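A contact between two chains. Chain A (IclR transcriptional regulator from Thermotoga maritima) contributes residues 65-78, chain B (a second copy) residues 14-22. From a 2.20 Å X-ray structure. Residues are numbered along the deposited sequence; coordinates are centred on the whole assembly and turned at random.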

# COMPACT_ATOMS: atom_id res chain seq x y z
N TYR A 65 -1.34 4.87 -32.38
CA TYR A 65 -0.62 4.14 -31.37
C TYR A 65 -0.45 4.89 -30.07
O TYR A 65 -0.34 4.29 -29.00
CB TYR A 65 0.73 3.71 -31.94
CG TYR A 65 0.57 2.75 -33.11
CD1 TYR A 65 1.26 2.94 -34.31
CD2 TYR A 65 -0.26 1.64 -33.01
CE1 TYR A 65 1.11 2.07 -35.38
CE2 TYR A 65 -0.42 0.76 -34.07
CZ TYR A 65 0.26 0.98 -35.24
OH TYR A 65 0.07 0.10 -36.29
N LYS A 66 -0.46 6.22 -30.15
CA LYS A 66 -0.30 7.05 -28.97
C LYS A 66 -1.38 6.76 -27.92
O LYS A 66 -1.12 6.87 -26.74
CB LYS A 66 -0.37 8.54 -29.36
CG LYS A 66 0.12 9.48 -28.29
CD LYS A 66 1.61 9.27 -28.03
CE LYS A 66 2.37 10.58 -28.06
NZ LYS A 66 1.76 11.60 -27.14
N LEU A 67 -2.59 6.42 -28.35
CA LEU A 67 -3.66 6.11 -27.42
C LEU A 67 -3.28 4.89 -26.57
O LEU A 67 -3.68 4.77 -25.41
CB LEU A 67 -4.96 5.84 -28.19
CG LEU A 67 -5.49 7.12 -28.81
CD1 LEU A 67 -6.41 6.81 -29.97
CD2 LEU A 67 -6.19 7.95 -27.71
N ILE A 68 -2.48 4.00 -27.13
CA ILE A 68 -2.04 2.83 -26.37
C ILE A 68 -0.95 3.32 -25.45
O ILE A 68 -0.94 3.00 -24.26
CB ILE A 68 -1.49 1.71 -27.28
CG1 ILE A 68 -2.55 1.28 -28.29
CG2 ILE A 68 -1.06 0.55 -26.44
CD1 ILE A 68 -2.19 0.05 -29.14
N GLU A 69 -0.05 4.14 -25.98
CA GLU A 69 1.05 4.65 -25.16
C GLU A 69 0.52 5.35 -23.92
O GLU A 69 1.00 5.11 -22.80
CB GLU A 69 1.91 5.60 -25.99
CG GLU A 69 3.13 6.13 -25.27
CD GLU A 69 4.29 6.36 -26.21
OE1 GLU A 69 4.06 6.91 -27.31
OE2 GLU A 69 5.43 6.00 -25.86
N TYR A 70 -0.46 6.22 -24.12
CA TYR A 70 -1.09 6.97 -23.03
C TYR A 70 -1.90 6.04 -22.13
O TYR A 70 -1.91 6.21 -20.91
CB TYR A 70 -2.05 8.02 -23.56
CG TYR A 70 -1.41 9.28 -24.06
CD1 TYR A 70 -0.25 9.78 -23.49
CD2 TYR A 70 -2.03 10.02 -25.06
CE1 TYR A 70 0.27 11.00 -23.89
CE2 TYR A 70 -1.51 11.24 -25.47
CZ TYR A 70 -0.37 11.72 -24.88
OH TYR A 70 0.12 12.93 -25.30
N GLY A 71 -2.61 5.11 -22.76
CA GLY A 71 -3.44 4.18 -22.02
C GLY A 71 -2.67 3.40 -20.98
O GLY A 71 -3.00 3.40 -19.80
N SER A 72 -1.62 2.73 -21.42
CA SER A 72 -0.81 1.92 -20.53
C SER A 72 -0.06 2.75 -19.53
O SER A 72 0.12 2.35 -18.38
CB SER A 72 0.15 1.09 -21.36
OG SER A 72 -0.57 0.58 -22.47
N PHE A 73 0.38 3.93 -19.95
CA PHE A 73 1.12 4.77 -19.02
C PHE A 73 0.22 5.24 -17.89
O PHE A 73 0.67 5.40 -16.74
CB PHE A 73 1.71 5.98 -19.74
CG PHE A 73 2.62 6.79 -18.88
CD1 PHE A 73 3.84 6.27 -18.45
CD2 PHE A 73 2.26 8.06 -18.47
CE1 PHE A 73 4.68 7.01 -17.62
CE2 PHE A 73 3.08 8.81 -17.65
CZ PHE A 73 4.30 8.28 -17.22
N VAL A 74 -1.04 5.46 -18.20
CA VAL A 74 -1.99 5.92 -17.19
C VAL A 74 -2.40 4.77 -16.29
O VAL A 74 -2.39 4.91 -15.08
CB VAL A 74 -3.25 6.55 -17.84
CG1 VAL A 74 -4.27 6.92 -16.77
CG2 VAL A 74 -2.87 7.79 -18.63
N LEU A 75 -2.76 3.64 -16.89
CA LEU A 75 -3.19 2.45 -16.14
C LEU A 75 -2.13 2.09 -15.14
O LEU A 75 -2.41 1.80 -13.98
CB LEU A 75 -3.40 1.25 -17.07
CG LEU A 75 -4.30 0.08 -16.62
CD1 LEU A 75 -4.09 -1.12 -17.53
CD2 LEU A 75 -4.01 -0.32 -15.21
N ARG A 76 -0.88 2.11 -15.59
CA ARG A 76 0.24 1.75 -14.75
C ARG A 76 0.36 2.58 -13.50
O ARG A 76 0.89 2.11 -12.50
CB ARG A 76 1.55 1.84 -15.52
CG ARG A 76 2.77 1.94 -14.63
CD ARG A 76 4.01 1.65 -15.42
NE ARG A 76 4.00 0.28 -15.90
CZ ARG A 76 4.57 -0.74 -15.28
NH1 ARG A 76 5.22 -0.56 -14.14
NH2 ARG A 76 4.47 -1.96 -15.80
N ARG A 77 -0.11 3.82 -13.55
CA ARG A 77 0.01 4.62 -12.35
C ARG A 77 -1.32 5.01 -11.76
O ARG A 77 -1.38 5.86 -10.87
CB ARG A 77 0.86 5.87 -12.61
CG ARG A 77 0.31 6.85 -13.61
CD ARG A 77 1.25 8.02 -13.74
NE ARG A 77 2.60 7.59 -14.12
CZ ARG A 77 3.67 8.37 -14.12
NH1 ARG A 77 3.59 9.65 -13.76
NH2 ARG A 77 4.84 7.87 -14.50
N PHE A 78 -2.38 4.36 -12.21
CA PHE A 78 -3.70 4.68 -11.67
C PHE A 78 -3.72 4.18 -10.23
O PHE A 78 -3.19 3.12 -9.94
CB PHE A 78 -4.78 4.01 -12.49
CG PHE A 78 -6.03 4.83 -12.65
CD1 PHE A 78 -5.99 6.04 -13.35
CD2 PHE A 78 -7.25 4.38 -12.16
CE1 PHE A 78 -7.16 6.78 -13.57
CE2 PHE A 78 -8.42 5.12 -12.38
CZ PHE A 78 -8.37 6.32 -13.09
N LEU B 14 -3.31 18.25 -21.78
CA LEU B 14 -3.60 16.86 -21.49
C LEU B 14 -2.32 16.03 -21.49
O LEU B 14 -2.06 15.29 -20.54
CB LEU B 14 -4.60 16.30 -22.50
CG LEU B 14 -4.95 14.80 -22.43
CD1 LEU B 14 -5.63 14.46 -21.12
CD2 LEU B 14 -5.87 14.43 -23.61
N ASP B 15 -1.51 16.15 -22.54
CA ASP B 15 -0.27 15.39 -22.62
C ASP B 15 0.55 15.61 -21.36
O ASP B 15 1.23 14.69 -20.89
CB ASP B 15 0.56 15.79 -23.84
CG ASP B 15 1.90 15.06 -23.90
OD1 ASP B 15 2.88 15.52 -23.27
OD2 ASP B 15 1.99 14.01 -24.57
N PHE B 16 0.46 16.82 -20.82
CA PHE B 16 1.19 17.19 -19.61
C PHE B 16 0.68 16.52 -18.34
O PHE B 16 1.47 16.11 -17.50
CB PHE B 16 1.16 18.71 -19.43
CG PHE B 16 1.63 19.17 -18.08
CD1 PHE B 16 2.97 19.01 -17.69
CD2 PHE B 16 0.74 19.73 -17.17
CE1 PHE B 16 3.40 19.40 -16.43
CE2 PHE B 16 1.15 20.13 -15.90
CZ PHE B 16 2.50 19.96 -15.53
N ILE B 17 -0.63 16.44 -18.17
CA ILE B 17 -1.18 15.83 -16.97
C ILE B 17 -0.88 14.34 -16.95
O ILE B 17 -0.67 13.76 -15.88
CB ILE B 17 -2.71 16.09 -16.87
CG1 ILE B 17 -2.96 17.61 -16.88
CG2 ILE B 17 -3.27 15.47 -15.60
CD1 ILE B 17 -4.41 17.98 -16.86
N VAL B 18 -0.85 13.73 -18.13
CA VAL B 18 -0.55 12.30 -18.25
C VAL B 18 0.88 11.98 -17.83
O VAL B 18 1.12 10.99 -17.13
CB VAL B 18 -0.74 11.77 -19.69
CG1 VAL B 18 0.19 10.58 -19.92
CG2 VAL B 18 -2.17 11.31 -19.91
N LYS B 19 1.83 12.80 -18.27
CA LYS B 19 3.24 12.55 -17.96
C LYS B 19 3.68 13.22 -16.67
O LYS B 19 4.83 13.09 -16.27
CB LYS B 19 4.14 13.01 -19.11
CG LYS B 19 3.83 12.39 -20.49
CD LYS B 19 3.84 10.84 -20.48
CE LYS B 19 3.45 10.24 -21.87
NZ LYS B 19 3.43 8.74 -21.94
N ASN B 20 2.76 13.92 -16.01
CA ASN B 20 3.09 14.60 -14.77
C ASN B 20 3.00 13.71 -13.53
O ASN B 20 1.94 13.15 -13.22
CB ASN B 20 2.19 15.82 -14.58
CG ASN B 20 2.58 16.66 -13.39
OD1 ASN B 20 3.71 17.14 -13.30
ND2 ASN B 20 1.65 16.83 -12.45
N PRO B 21 4.12 13.55 -12.81
CA PRO B 21 4.11 12.72 -11.60
C PRO B 21 3.26 13.45 -10.56
O PRO B 21 3.54 14.60 -10.23
CB PRO B 21 5.58 12.67 -11.21
CG PRO B 21 6.28 12.76 -12.54
CD PRO B 21 5.50 13.86 -13.22
N GLY B 22 2.24 12.79 -10.03
CA GLY B 22 1.40 13.44 -9.05
C GLY B 22 0.17 14.10 -9.68
O GLY B 22 -0.42 13.53 -10.60

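This is a helix-against-helix contact between two copies of the regulator, built on a small apolar centre around Val B18 and flanked by charged side chains, with no hydrogen bond crossing between the stretches. Helix 66-77 of chain A and helix 14-19 of chain B run in broadly the same direction, with 39° between their axes and a closest approach of 10.5 Å. Together the two stretches bury 449 Å².

Val B18 is the centre. Its CA-to-CB bond points toward chain A, and its CA lies 6.6 Å from the CA of Val A74. Val B18 CG1 lies 3.7 Å from Tyr A70 CD1 and 3.6 Å from Phe A73 CD2. Val B18 CG2 lies 3.8 Å from Val A74 CG2. A branched, apolar side chain suits this place: both methyls lie against the chain A side chains. Tyr A70, Phe A73, Val A74 and Val B18 are buried, and the other stretch covers 82 Å² of Tyr A70. The broad rings of Tyr A70 and Phe A73 suit packing against Val B18 and the Lys B19 chain.

Lys B19 starts out away from chain A, but its long chain brings its end back. NZ sits over one face of the Phe A73 ring, 4.1 Å from the ring centroid and 28° off the normal, which makes a cation-pi contact. The methylenes pack as well: Lys B19 CD is 3.6 Å from Phe A73 CE2, and Lys B19 CE is 3.8 Å from Tyr A70 CE1, at the edge of that ring. Lysine thus offers both apolar length and a charge.

Near the N-terminal end of the chain A helix, the CA-to-CB bond of Lys A66 points sideways, and its end comes near Asp B15. Lys A66 NZ and Asp B15 OD2, 3.5 Å apart, form a salt bridge between opposite charges. The position of OD2 is less certain, since it is modelled only 2.3 Å from Tyr A70 OH, too short to be read as a bond.

At the other end, Arg A77 points toward chain B, near Asn B20 and Pro B21. Its NH1 lies 3.9 Å from Asn B20 O and 3.8 Å from Pro B21 CA, both near the guanidinium plane at its edge. The long arginine covers this end of the contact. The CA-to-CB bond of Asn B20 points away, and OD1 is hydrogen-bonded elsewhere in the structure.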